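Side-chain contacts in amino acid amide racemase (Ochrobactrum anthropi, PDB 6GIO), which belongs to the class-III aminotransferase family of fold-type I enzymes and binds pyridoxal-5'-phosphate: residues C194-V199 with R229-L234; L123-K128 with M285-A290; A330-R335 with A412-D417; L94-P99 with T312-G317; N34-E39 with I44-G49. All coordinates share one frame; numbering follows the deposited sequence.

From the N terminus, interaction 5 closes first: a short hairpin that is complete before any other contact opens. Interaction 4 then starts at 94-99, interaction 2 at 123-128 and interaction 1 at 194-199. They close in reverse order, at 229-234, 285-290 and 312-317, so the three loops sit one within another and none cross. Interaction 3 follows, pairing helix 318-339 with helix 406-424. Interactions 1 and 2 touch through Leu234 against Leu123 and Thr127, at the sheet containing strands 199-204 and 234-238. Interactions 3 and 5 touch through Ala412 against Leu45 and Leu47, where helix 406-424 covers the other sheet. Interaction 4 touches none of the others; its nearest atoms lie about 8 Å from interaction 2.

Interaction 1: residues C194-V199 with R229-L234; sequences CPPEQV and RKHGIL
His231 turns one ring face to Pro196, and Ile233 fits in beside Pro196 and Val199, where the neighbouring parallel strands 199-204 and 234-238 begin. These strands are linked by a beta-alpha-beta crossover through helix 220-229. Along 229-234, Arg229 ends that helix and Lys230 lays its CG against the ring face of His231 remote from Pro196. On the near face, Pro196 CG sits 3.6 Å from the centroid of the His231 ring, only 10° off the normal, a CH-pi contact nearly over the centre. Gly232, with positive phi, is the C-prime residue of a Schellman motif. The chain then turns to Ile233, whose CG1 lies beside the backbone N (chi1 -62°), directed at the start of strand 199-204: Ile233 CG1 is 3.3 Å from Val199 O. Ile233 CD1 reaches Val199 CB at 3.7 Å and Pro196 CB at 3.9 Å, while Ile233 CG2 packs on Val199 CG1 at 3.7 Å. No hydrogen bond joins the two segments directly; Arg129 donates to both Val199 O and His231 O. The contact is therefore apolar packing and one CH-pi contact, to which Arg129, from outside both segments, adds a polar tie.

Interaction 2: residues L123-K128 with M285-A290; sequences LTAATK and MDHAPA
His287 lays its imidazole against Ala125 and Ala126 where, in the fold-type I domain that carries the pyridoxal-5'-phosphate pocket, a surface loop packs on the last turn of helix 112-127. The start of this helix contributes Ser113 and Asn116 to that pocket; the contact is at its far end. The packing is all by van der Waals touch, with no hydrogen bond between 123-128 and 285-290. CG of His287 stands anti to the backbone N (chi1 165°), which carries the ring to the helix. One ring face lies over the peptide link of the two alanines, with Ala125 C 3.8 Å above the His287 plane and toward its rim. Around that rim, His287 NE2 meets the methyl of Ala125 (CB) at 3.6 Å, and His287 ND1 approaches Ala126 CA at 3.7 Å. The ring's close approach to the backbone is consistent with the small side chains here. Among aromatic contacts, Phe291 meets His287 edge to face and also touches Ala125. Across the subunit boundary, Asp286 accepts a hydrogen bond from the backbone of Glu17 of the second subunit. Hydrogen bonds inside the helix finish its last turn: Leu123 O accepts from Thr127 N at 3.0 Å and from Thr127 OG1 at 2.7 Å, the two donors arriving from opposite faces of its carbonyl plane.

Interaction 3: residues A330-R335 with A412-D417; sequences ADRLRR and AADIVD
Arg332 and Leu333 of helix 318-339 face Ala413, Asp414 and Val416 of helix 406-424, two helices running side by side in the same direction. The axes of the segments come within 9.8 Å and their directions differ by 26°, the crossing being negative in sign. The backbones are nearest where Leu333 CA and Ala413 CA lie 6.3 Å apart, a close spacing consistent with the small alanine. Its methyl points into the interface, while Arg332 bends over it. The arginine chain folds at chi2 (-72°) and again at chi3, bringing the guanidinium toward helix 406-424 with one face on the methyl: Ala413 CB is 3.5 Å above the Arg332 plane, displaced toward the rim. Arg332 CB also touches Ala413 CB at 3.9 Å. At the edge of the same group, Asp414 OD1 lies in plane, 3.4 Å from Arg332 NH2, as a salt bridge. The carboxylate is turned 65° out of the guanidinium plane, and no hydrogen bond forms. The stronger partner of this arginine is Asp410, which pairs with NH1. On the inner side, Leu333 CD2 meets Val416 CG1 at 4.1 Å, the two side chains crossing at about a right angle. The methyl of Ala412 packs on Leu47, and its backbone N lies by Leu45 of strand 43-46. Apolar packing thus lies on the buried side of the interface. At its outer rim one arginine, shared by two acidic groups of helix 406-424, probably adds electrostatic attraction, with the link to Asp414 the looser of the two.

Interaction 4: residues L94-P99 with T312-G317; sequences LLRITP and TIERQG
The guanidinium of Arg96 has the carboxylate of Glu314 at its edge and, over one face, CG2 of its own neighbour Ile97, which sits 3.7 Å above the Arg96 plane toward the rim. The two flat groups are nearly coplanar, 19° apart, and meet end-on: Arg96 NH1 donates to Glu314 OE1 at 2.7 Å, almost straight at 173°, and Arg96 NH2 donates to Glu314 OE2 at 3.1 Å. Each oxygen uses its syn lone pair, the arrangement of a bidentate salt bridge. Two bonds in a common plane fix how both groups are turned. The side chains approach from opposite directions. Arg96 leaves its helix extended and bends at chi3 (47°) to present its NH1 and NH2 edge, whereas Glu314 stretches out straight beyond CG. Ile97 also touches the acid, with Ile97 CG2 4.0 Å from Glu314 OE2, so a methyl lies beside the ion pair. Asp93 offers Arg96 a further, weak and long ion pair. Near the C-terminal end of the first helix, Thr98 OG1 donates to Leu94 O at 2.9 Å, and helix 300-315 ends in a Schellman motif with Gly317 as C-prime residue. Beside the bridge, Leu94 and Ile97 pack on Leu310 of helix 300-315, and Leu94 and Leu95 rest on strand 276-281, while Leu95 also touches Val14 of the second subunit.

Interaction 5: residues N34-E39 with I44-G49; sequences NRLIEE and ILDLSG
Leu36 and Ile44 are a hydrogen-bonded pair in the antiparallel beta hairpin of strands 35-38 and 43-46, near one edge of the mixed sheet that helix 406-424 covers. Leu36 N donates to Ile44 O and Ile44 N to Leu36 O, each at 2.7 Å. A third bond runs from Asp46 N to Asn34 O at 2.9 Å, almost straight at 164°. Arg35 and Leu45 form the non-hydrogen-bonded pair between, on the sheet face opposite Leu36 and Ile44. Arg35 bends at chi3 (75°) and lays its guanidinium over the backbone of the partner strand, Leu45 N standing 3.6 Å above its plane; Ser43 and Glu411 hold its polar end. Diagonally, Leu36 CD1 rests on the carboxylate of Asp46, 3.6 Å from Asp46 CG. Asp46 O is buried with no partner in the model. At the strand's end, Asp46 begins an Asx turn, and its OD2 accepts from Tyr58. Ser48 also bonds Tyr82 of the second subunit, tying the turn to the dimer interface. Asp46 OD1 takes Ser48 OG through its syn lone pair at 2.5 Å, and Ser48 N at 3.1 Å from above the carboxylate plane.

Interaction 1: residues C194-V199 with R229-L234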
# COMPACT_ATOMS: atom_id res chain seq x y z
N CYS C 194 -1.59 -33.46 0.57
CA CYS C 194 -0.75 -32.26 0.40
C CYS C 194 0.72 -32.61 0.28
O CYS C 194 1.49 -32.35 1.23
CB CYS C 194 -0.95 -31.35 1.60
SG CYS C 194 -0.22 -29.72 1.39
N PRO C 195 1.15 -33.14 -0.89
CA PRO C 195 2.55 -33.58 -0.97
C PRO C 195 3.49 -32.42 -0.71
O PRO C 195 3.36 -31.35 -1.32
CB PRO C 195 2.69 -34.14 -2.43
CG PRO C 195 1.27 -34.46 -2.86
CD PRO C 195 0.41 -33.43 -2.15
N PRO C 196 4.45 -32.64 0.19
CA PRO C 196 5.22 -31.48 0.64
C PRO C 196 6.12 -30.84 -0.42
O PRO C 196 6.39 -29.66 -0.32
CB PRO C 196 6.02 -32.03 1.83
CG PRO C 196 6.20 -33.50 1.49
CD PRO C 196 4.97 -33.90 0.75
N GLU C 197 6.53 -31.61 -1.45
CA GLU C 197 7.30 -31.05 -2.57
C GLU C 197 6.44 -30.16 -3.49
O GLU C 197 6.97 -29.54 -4.42
CB GLU C 197 8.03 -32.16 -3.36
CG GLU C 197 7.13 -33.01 -4.24
CD GLU C 197 6.29 -34.10 -3.52
OE1 GLU C 197 6.37 -34.30 -2.27
OE2 GLU C 197 5.51 -34.77 -4.25
N GLN C 198 5.14 -30.06 -3.21
CA GLN C 198 4.28 -29.13 -3.95
C GLN C 198 3.99 -27.85 -3.13
O GLN C 198 3.23 -26.97 -3.56
CB GLN C 198 2.98 -29.80 -4.36
CG GLN C 198 3.17 -30.91 -5.39
CD GLN C 198 1.88 -31.65 -5.72
OE1 GLN C 198 0.80 -31.33 -5.23
NE2 GLN C 198 2.01 -32.66 -6.56
N VAL C 199 4.61 -27.77 -1.96
CA VAL C 199 4.38 -26.66 -1.06
C VAL C 199 5.54 -25.68 -1.17
O VAL C 199 6.71 -26.04 -0.86
CB VAL C 199 4.25 -27.14 0.40
CG1 VAL C 199 4.02 -25.92 1.30
CG2 VAL C 199 3.13 -28.14 0.55
N ARG C 229 11.12 -27.69 6.18
CA ARG C 229 12.41 -27.41 5.61
C ARG C 229 13.04 -28.69 5.08
O ARG C 229 13.72 -28.68 4.09
CB ARG C 229 13.32 -26.75 6.67
CG ARG C 229 14.77 -26.55 6.18
CD ARG C 229 15.47 -25.44 6.94
NE ARG C 229 14.84 -24.14 6.67
CZ ARG C 229 14.96 -23.07 7.45
NH1 ARG C 229 15.64 -23.13 8.58
NH2 ARG C 229 14.33 -21.95 7.12
N LYS C 230 12.78 -29.79 5.75
CA LYS C 230 13.16 -31.12 5.30
C LYS C 230 12.73 -31.46 3.85
O LYS C 230 13.32 -32.36 3.22
CB LYS C 230 12.56 -32.14 6.29
CG LYS C 230 12.33 -33.55 5.80
CD LYS C 230 11.70 -34.44 6.88
CE LYS C 230 12.38 -34.25 8.23
NZ LYS C 230 12.19 -35.40 9.15
N HIS C 231 11.72 -30.76 3.32
CA HIS C 231 11.20 -30.98 1.96
C HIS C 231 11.38 -29.77 1.06
O HIS C 231 10.71 -29.68 0.03
CB HIS C 231 9.71 -31.35 2.00
CG HIS C 231 9.41 -32.55 2.85
ND1 HIS C 231 9.67 -33.83 2.43
CD2 HIS C 231 8.88 -32.65 4.09
CE1 HIS C 231 9.33 -34.69 3.38
NE2 HIS C 231 8.85 -34.00 4.40
N GLY C 232 12.29 -28.87 1.44
CA GLY C 232 12.57 -27.69 0.67
C GLY C 232 11.49 -26.62 0.78
O GLY C 232 11.53 -25.66 0.02
N ILE C 233 10.52 -26.77 1.68
CA ILE C 233 9.48 -25.74 1.85
C ILE C 233 10.16 -24.52 2.51
O ILE C 233 10.82 -24.62 3.55
CB ILE C 233 8.29 -26.24 2.71
CG1 ILE C 233 7.60 -27.43 2.05
CG2 ILE C 233 7.27 -25.14 2.92
CD1 ILE C 233 6.70 -28.29 2.90
N LEU C 234 10.01 -23.35 1.90
CA LEU C 234 10.56 -22.15 2.49
C LEU C 234 9.73 -21.67 3.70
O LEU C 234 8.49 -21.78 3.71
CB LEU C 234 10.66 -21.06 1.43
CG LEU C 234 11.56 -21.37 0.23
CD1 LEU C 234 11.53 -20.25 -0.81
CD2 LEU C 234 12.97 -21.66 0.70

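Interaction 2: residues L123-K128 with M285-A290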
# COMPACT_ATOMS: atom_id res chain seq x y z
N LEU C 123 7.05 -16.21 -3.99
CA LEU C 123 7.40 -17.57 -3.50
C LEU C 123 6.88 -18.67 -4.45
O LEU C 123 7.62 -19.61 -4.82
CB LEU C 123 6.89 -17.79 -2.10
CG LEU C 123 7.59 -17.06 -0.96
CD1 LEU C 123 6.64 -17.00 0.24
CD2 LEU C 123 8.88 -17.77 -0.58
N THR C 124 5.63 -18.55 -4.86
CA THR C 124 5.04 -19.57 -5.75
C THR C 124 5.77 -19.54 -7.10
O THR C 124 6.17 -20.60 -7.60
CB THR C 124 3.55 -19.37 -5.92
OG1 THR C 124 3.31 -18.00 -6.23
CG2 THR C 124 2.84 -19.68 -4.63
N ALA C 125 6.02 -18.34 -7.62
CA ALA C 125 6.65 -18.19 -8.92
C ALA C 125 8.07 -18.72 -8.88
O ALA C 125 8.45 -19.46 -9.76
CB ALA C 125 6.63 -16.73 -9.40
N ALA C 126 8.85 -18.41 -7.83
CA ALA C 126 10.28 -18.78 -7.81
C ALA C 126 10.50 -20.25 -7.50
O ALA C 126 11.45 -20.88 -8.03
CB ALA C 126 11.02 -17.91 -6.80
N THR C 127 9.66 -20.79 -6.63
CA THR C 127 9.75 -22.21 -6.23
C THR C 127 9.15 -23.16 -7.26
O THR C 127 9.52 -24.35 -7.30
CB THR C 127 9.04 -22.51 -4.89
OG1 THR C 127 7.63 -22.26 -4.99
CG2 THR C 127 9.67 -21.68 -3.74
N LYS C 128 8.21 -22.63 -8.02
CA LYS C 128 7.37 -23.40 -8.96
C LYS C 128 6.52 -24.43 -8.23
O LYS C 128 6.18 -25.47 -8.77
CB LYS C 128 8.21 -24.06 -10.07
CG LYS C 128 8.94 -23.01 -10.88
CD LYS C 128 10.03 -23.59 -11.76
CE LYS C 128 10.67 -22.46 -12.54
NZ LYS C 128 11.39 -22.97 -13.73
N MET C 285 14.22 -13.43 -4.56
CA MET C 285 13.91 -12.01 -4.57
C MET C 285 14.26 -11.34 -5.91
O MET C 285 13.64 -10.34 -6.31
CB MET C 285 14.59 -11.32 -3.39
CG MET C 285 14.14 -11.84 -2.05
SD MET C 285 12.36 -11.63 -1.70
CE MET C 285 12.19 -9.86 -1.77
N ASP C 286 15.23 -11.93 -6.59
CA ASP C 286 15.60 -11.51 -7.94
C ASP C 286 14.95 -12.38 -9.03
O ASP C 286 15.47 -12.44 -10.13
CB ASP C 286 17.12 -11.57 -8.12
CG ASP C 286 17.83 -10.44 -7.43
OD1 ASP C 286 17.16 -9.55 -6.81
OD2 ASP C 286 19.09 -10.45 -7.50
N HIS C 287 13.82 -13.01 -8.73
CA HIS C 287 13.17 -13.98 -9.66
C HIS C 287 12.97 -13.39 -11.07
O HIS C 287 13.28 -14.03 -12.04
CB HIS C 287 11.82 -14.46 -9.09
CG HIS C 287 10.94 -15.13 -10.09
ND1 HIS C 287 11.18 -16.41 -10.56
CD2 HIS C 287 9.80 -14.72 -10.70
CE1 HIS C 287 10.24 -16.74 -11.42
NE2 HIS C 287 9.40 -15.73 -11.54
N ALA C 288 12.46 -12.17 -11.15
CA ALA C 288 12.33 -11.48 -12.43
C ALA C 288 12.24 -9.98 -12.22
O ALA C 288 11.72 -9.54 -11.22
CB ALA C 288 11.10 -11.97 -13.15
N PRO C 289 12.69 -9.19 -13.21
CA PRO C 289 12.50 -7.78 -13.05
C PRO C 289 11.04 -7.39 -13.10
O PRO C 289 10.21 -8.07 -13.66
CB PRO C 289 13.29 -7.18 -14.23
CG PRO C 289 13.23 -8.25 -15.28
CD PRO C 289 13.31 -9.53 -14.51
N ALA C 290 10.72 -6.29 -12.46
CA ALA C 290 9.41 -5.67 -12.60
C ALA C 290 8.24 -6.61 -12.28
O ALA C 290 7.22 -6.56 -12.92
CB ALA C 290 9.25 -5.12 -14.00

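Interaction 3: residues A330-R335 with A412-D417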
# COMPACT_ATOMS: atom_id res chain seq x y z
N ALA C 330 2.67 -6.42 32.41
CA ALA C 330 1.99 -7.71 32.40
C ALA C 330 1.63 -8.15 33.84
O ALA C 330 0.53 -8.63 34.10
CB ALA C 330 2.84 -8.78 31.68
N ASP C 331 2.58 -7.98 34.76
CA ASP C 331 2.37 -8.39 36.15
C ASP C 331 1.30 -7.58 36.85
O ASP C 331 0.48 -8.16 37.55
CB ASP C 331 3.69 -8.40 36.92
CG ASP C 331 4.58 -9.54 36.49
OD1 ASP C 331 4.02 -10.59 36.03
OD2 ASP C 331 5.82 -9.42 36.62
N ARG C 332 1.26 -6.26 36.62
CA ARG C 332 0.13 -5.42 37.11
C ARG C 332 -1.19 -5.99 36.63
O ARG C 332 -2.10 -6.20 37.39
CB ARG C 332 0.26 -3.95 36.66
CG ARG C 332 1.45 -3.21 37.25
CD ARG C 332 1.30 -2.88 38.75
NE ARG C 332 0.03 -2.19 39.03
CZ ARG C 332 -0.16 -0.87 39.00
NH1 ARG C 332 0.86 -0.06 38.75
NH2 ARG C 332 -1.35 -0.35 39.23
N LEU C 333 -1.28 -6.27 35.34
CA LEU C 333 -2.50 -6.82 34.78
C LEU C 333 -2.87 -8.16 35.39
O LEU C 333 -4.01 -8.37 35.79
CB LEU C 333 -2.38 -6.89 33.26
CG LEU C 333 -2.33 -5.54 32.56
CD1 LEU C 333 -1.88 -5.71 31.11
CD2 LEU C 333 -3.69 -4.86 32.62
N ARG C 334 -1.92 -9.07 35.50
CA ARG C 334 -2.21 -10.35 36.18
C ARG C 334 -2.80 -10.20 37.57
O ARG C 334 -3.78 -10.87 37.91
CB ARG C 334 -0.95 -11.19 36.33
CG ARG C 334 -0.73 -12.06 35.16
CD ARG C 334 0.49 -12.97 35.30
NE ARG C 334 0.92 -13.22 33.93
CZ ARG C 334 1.94 -12.63 33.32
NH1 ARG C 334 2.74 -11.79 33.96
NH2 ARG C 334 2.18 -12.92 32.05
N ARG C 335 -2.18 -9.36 38.40
CA ARG C 335 -2.67 -9.15 39.77
C ARG C 335 -4.11 -8.60 39.79
O ARG C 335 -4.85 -8.83 40.75
CB ARG C 335 -1.72 -8.26 40.58
CG ARG C 335 -0.35 -8.85 40.89
CD ARG C 335 0.38 -8.00 41.93
NE ARG C 335 -0.54 -7.67 43.05
CZ ARG C 335 -0.43 -8.08 44.32
NH1 ARG C 335 0.60 -8.80 44.76
NH2 ARG C 335 -1.36 -7.72 45.19
N ALA C 412 -2.08 3.18 33.19
CA ALA C 412 -2.75 2.18 32.36
C ALA C 412 -3.47 1.10 33.17
O ALA C 412 -4.65 0.79 32.95
CB ALA C 412 -1.72 1.54 31.42
N ALA C 413 -2.73 0.47 34.07
CA ALA C 413 -3.25 -0.58 34.92
C ALA C 413 -4.44 -0.08 35.73
O ALA C 413 -5.45 -0.78 35.92
CB ALA C 413 -2.16 -1.06 35.83
N ASP C 414 -4.34 1.14 36.21
CA ASP C 414 -5.43 1.71 37.00
C ASP C 414 -6.67 1.94 36.17
O ASP C 414 -7.81 1.68 36.63
CB ASP C 414 -4.96 3.00 37.68
CG ASP C 414 -4.12 2.73 38.94
OD1 ASP C 414 -4.08 1.59 39.46
OD2 ASP C 414 -3.47 3.67 39.41
N ILE C 415 -6.47 2.40 34.94
CA ILE C 415 -7.60 2.67 34.05
C ILE C 415 -8.29 1.36 33.64
O ILE C 415 -9.53 1.24 33.67
CB ILE C 415 -7.17 3.47 32.80
CG1 ILE C 415 -6.90 4.94 33.20
CG2 ILE C 415 -8.25 3.39 31.70
CD1 ILE C 415 -6.19 5.75 32.15
N VAL C 416 -7.49 0.37 33.29
CA VAL C 416 -8.05 -0.96 32.93
C VAL C 416 -8.86 -1.57 34.10
O VAL C 416 -9.94 -2.14 33.91
CB VAL C 416 -6.93 -1.94 32.53
CG1 VAL C 416 -7.47 -3.36 32.36
CG2 VAL C 416 -6.29 -1.46 31.24
N ASP C 417 -8.27 -1.50 35.30
CA ASP C 417 -8.87 -1.96 36.54
C ASP C 417 -10.23 -1.27 36.73
O ASP C 417 -11.25 -1.91 36.94
CB ASP C 417 -7.89 -1.66 37.69
CG ASP C 417 -8.44 -1.99 39.07
OD1 ASP C 417 -9.59 -2.42 39.23
OD2 ASP C 417 -7.69 -1.74 40.02

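Interaction 4: residues L94-P99 with T312-G317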
# COMPACT_ATOMS: atom_id res chain seq x y z
N LEU C 94 18.34 -3.44 7.41
CA LEU C 94 17.50 -4.62 7.64
C LEU C 94 18.30 -5.89 7.41
O LEU C 94 18.11 -6.89 8.12
CB LEU C 94 16.29 -4.61 6.74
CG LEU C 94 15.21 -3.58 7.15
CD1 LEU C 94 14.22 -3.39 6.01
CD2 LEU C 94 14.49 -4.04 8.39
N LEU C 95 19.17 -5.88 6.42
CA LEU C 95 20.09 -7.06 6.25
C LEU C 95 21.01 -7.24 7.45
O LEU C 95 21.18 -8.35 7.93
CB LEU C 95 20.91 -6.97 4.97
CG LEU C 95 19.98 -7.11 3.77
CD1 LEU C 95 20.71 -6.90 2.44
CD2 LEU C 95 19.28 -8.44 3.77
N ARG C 96 21.59 -6.16 7.94
CA ARG C 96 22.45 -6.22 9.09
C ARG C 96 21.72 -6.70 10.35
O ARG C 96 22.25 -7.51 11.07
CB ARG C 96 23.07 -4.82 9.33
CG ARG C 96 24.08 -4.72 10.46
CD ARG C 96 24.63 -3.29 10.62
NE ARG C 96 23.55 -2.29 10.62
CZ ARG C 96 22.85 -1.90 11.68
NH1 ARG C 96 23.11 -2.38 12.90
NH2 ARG C 96 21.88 -1.00 11.53
N ILE C 97 20.52 -6.19 10.64
CA ILE C 97 19.84 -6.59 11.89
C ILE C 97 19.09 -7.92 11.83
O ILE C 97 18.59 -8.40 12.84
CB ILE C 97 18.89 -5.49 12.42
CG1 ILE C 97 17.62 -5.35 11.60
CG2 ILE C 97 19.63 -4.17 12.55
CD1 ILE C 97 16.49 -4.62 12.32
N THR C 98 18.96 -8.53 10.66
CA THR C 98 18.20 -9.74 10.57
C THR C 98 19.19 -10.86 10.30
O THR C 98 19.89 -10.84 9.32
CB THR C 98 17.11 -9.66 9.47
OG1 THR C 98 16.29 -8.48 9.65
CG2 THR C 98 16.21 -10.90 9.52
N PRO C 99 19.26 -11.85 11.20
CA PRO C 99 20.19 -12.94 10.88
C PRO C 99 19.77 -13.67 9.61
O PRO C 99 18.59 -13.72 9.25
CB PRO C 99 20.07 -13.86 12.08
CG PRO C 99 18.69 -13.62 12.61
CD PRO C 99 18.38 -12.17 12.33
N THR C 312 16.88 4.23 16.60
CA THR C 312 16.44 4.48 17.96
C THR C 312 16.29 3.22 18.79
O THR C 312 16.71 3.16 19.96
CB THR C 312 15.09 5.19 17.92
OG1 THR C 312 15.23 6.38 17.15
CG2 THR C 312 14.62 5.53 19.27
N ILE C 313 15.72 2.19 18.19
CA ILE C 313 15.55 0.91 18.86
C ILE C 313 16.89 0.27 19.22
O ILE C 313 17.02 -0.29 20.31
CB ILE C 313 14.66 -0.07 18.00
CG1 ILE C 313 13.18 0.36 18.05
CG2 ILE C 313 14.74 -1.50 18.48
CD1 ILE C 313 12.41 -0.20 16.88
N GLU C 314 17.87 0.30 18.32
CA GLU C 314 19.20 -0.23 18.66
C GLU C 314 19.90 0.68 19.68
O GLU C 314 20.44 0.18 20.66
CB GLU C 314 20.13 -0.32 17.44
CG GLU C 314 19.69 -1.25 16.32
CD GLU C 314 20.58 -1.14 15.07
OE1 GLU C 314 21.68 -1.74 15.09
OE2 GLU C 314 20.18 -0.48 14.07
N ARG C 315 19.89 1.99 19.47
CA ARG C 315 20.68 2.91 20.30
C ARG C 315 20.16 2.99 21.72
O ARG C 315 20.94 2.95 22.67
CB ARG C 315 20.73 4.32 19.68
CG ARG C 315 21.79 4.48 18.58
CD ARG C 315 21.79 5.88 17.96
NE ARG C 315 22.27 6.93 18.87
CZ ARG C 315 23.56 7.15 19.19
NH1 ARG C 315 24.54 6.39 18.69
NH2 ARG C 315 23.86 8.13 20.03
N GLN C 316 18.85 3.13 21.88
CA GLN C 316 18.27 3.23 23.19
C GLN C 316 17.99 1.86 23.83
O GLN C 316 17.38 1.81 24.87
CB GLN C 316 16.98 4.06 23.12
CG GLN C 316 17.18 5.45 22.55
CD GLN C 316 15.97 6.38 22.74
OE1 GLN C 316 15.05 6.09 23.50
NE2 GLN C 316 15.99 7.51 22.05
N GLY C 317 18.43 0.75 23.22
CA GLY C 317 18.13 -0.58 23.75
C GLY C 317 16.63 -0.84 24.05
O GLY C 317 16.28 -1.27 25.15

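Interaction 5: residues N34-E39 with I44-G49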
# COMPACT_ATOMS: atom_id res chain seq x y z
N ASN C 34 3.63 9.45 24.14
CA ASN C 34 2.77 8.29 24.12
C ASN C 34 1.29 8.68 24.28
O ASN C 34 0.46 7.82 24.59
CB ASN C 34 3.24 7.33 25.22
CG ASN C 34 4.72 6.96 25.08
OD1 ASN C 34 5.23 6.80 23.98
ND2 ASN C 34 5.42 6.91 26.20
N ARG C 35 0.93 9.94 24.06
CA ARG C 35 -0.49 10.35 24.20
C ARG C 35 -1.10 10.85 22.91
O ARG C 35 -0.38 11.38 22.06
CB ARG C 35 -0.65 11.43 25.29
CG ARG C 35 0.06 11.11 26.61
CD ARG C 35 -0.30 12.13 27.70
NE ARG C 35 -1.65 11.87 28.18
CZ ARG C 35 -1.95 10.99 29.13
NH1 ARG C 35 -3.22 10.83 29.47
NH2 ARG C 35 -1.01 10.30 29.77
N LEU C 36 -2.42 10.67 22.75
CA LEU C 36 -3.14 11.12 21.57
C LEU C 36 -4.09 12.23 21.99
O LEU C 36 -4.66 12.18 23.08
CB LEU C 36 -3.93 9.98 20.91
CG LEU C 36 -3.02 8.93 20.25
CD1 LEU C 36 -3.83 7.70 19.90
CD2 LEU C 36 -2.30 9.49 19.02
N ILE C 37 -4.26 13.23 21.11
CA ILE C 37 -5.12 14.37 21.47
C ILE C 37 -6.46 14.30 20.76
O ILE C 37 -6.54 14.33 19.54
CB ILE C 37 -4.46 15.73 21.11
CG1 ILE C 37 -2.99 15.75 21.50
CG2 ILE C 37 -5.27 16.89 21.71
CD1 ILE C 37 -2.70 15.50 22.96
N GLU C 38 -7.50 14.16 21.54
CA GLU C 38 -8.85 14.13 21.02
C GLU C 38 -9.25 15.53 20.63
O GLU C 38 -8.76 16.50 21.21
CB GLU C 38 -9.82 13.59 22.07
CG GLU C 38 -11.27 13.51 21.63
CD GLU C 38 -12.12 12.49 22.42
OE1 GLU C 38 -11.87 12.30 23.64
OE2 GLU C 38 -13.03 11.88 21.79
N GLU C 39 -10.10 15.66 19.63
CA GLU C 39 -10.75 16.92 19.35
C GLU C 39 -11.36 17.47 20.66
O GLU C 39 -11.91 16.72 21.47
CB GLU C 39 -11.82 16.75 18.28
CG GLU C 39 -12.46 18.07 17.81
CD GLU C 39 -13.52 17.86 16.76
OE1 GLU C 39 -14.44 17.02 16.99
OE2 GLU C 39 -13.44 18.51 15.70
N ILE C 44 -5.18 11.53 25.62
CA ILE C 44 -5.47 10.11 25.90
C ILE C 44 -4.20 9.27 25.87
O ILE C 44 -3.42 9.39 24.95
CB ILE C 44 -6.42 9.56 24.84
CG1 ILE C 44 -7.65 10.46 24.70
CG2 ILE C 44 -6.82 8.10 25.14
CD1 ILE C 44 -8.44 10.64 25.97
N LEU C 45 -4.00 8.41 26.86
CA LEU C 45 -2.84 7.52 26.87
C LEU C 45 -3.00 6.43 25.80
O LEU C 45 -3.99 5.72 25.80
CB LEU C 45 -2.64 6.91 28.27
CG LEU C 45 -1.47 5.92 28.37
CD1 LEU C 45 -0.13 6.52 27.95
CD2 LEU C 45 -1.34 5.33 29.77
N ASP C 46 -2.03 6.29 24.90
CA ASP C 46 -2.19 5.36 23.81
C ASP C 46 -1.57 4.02 24.13
O ASP C 46 -0.37 3.83 23.98
CB ASP C 46 -1.65 5.89 22.48
CG ASP C 46 -2.01 4.94 21.29
OD1 ASP C 46 -3.11 4.31 21.36
OD2 ASP C 46 -1.21 4.81 20.31
N LEU C 47 -2.43 3.07 24.49
CA LEU C 47 -2.00 1.68 24.66
C LEU C 47 -2.20 0.84 23.40
O LEU C 47 -1.78 -0.32 23.34
CB LEU C 47 -2.78 1.09 25.82
CG LEU C 47 -2.70 1.90 27.11
CD1 LEU C 47 -3.67 1.33 28.15
CD2 LEU C 47 -1.27 1.88 27.63
N SER C 48 -2.81 1.43 22.38
CA SER C 48 -2.98 0.79 21.09
C SER C 48 -1.80 0.88 20.13
O SER C 48 -1.70 0.04 19.24
CB SER C 48 -4.23 1.34 20.39
OG SER C 48 -3.99 2.57 19.75
N GLY C 49 -0.92 1.88 20.29
CA GLY C 49 0.11 2.19 19.31
C GLY C 49 -0.42 2.31 17.87
O GLY C 49 0.32 1.99 16.90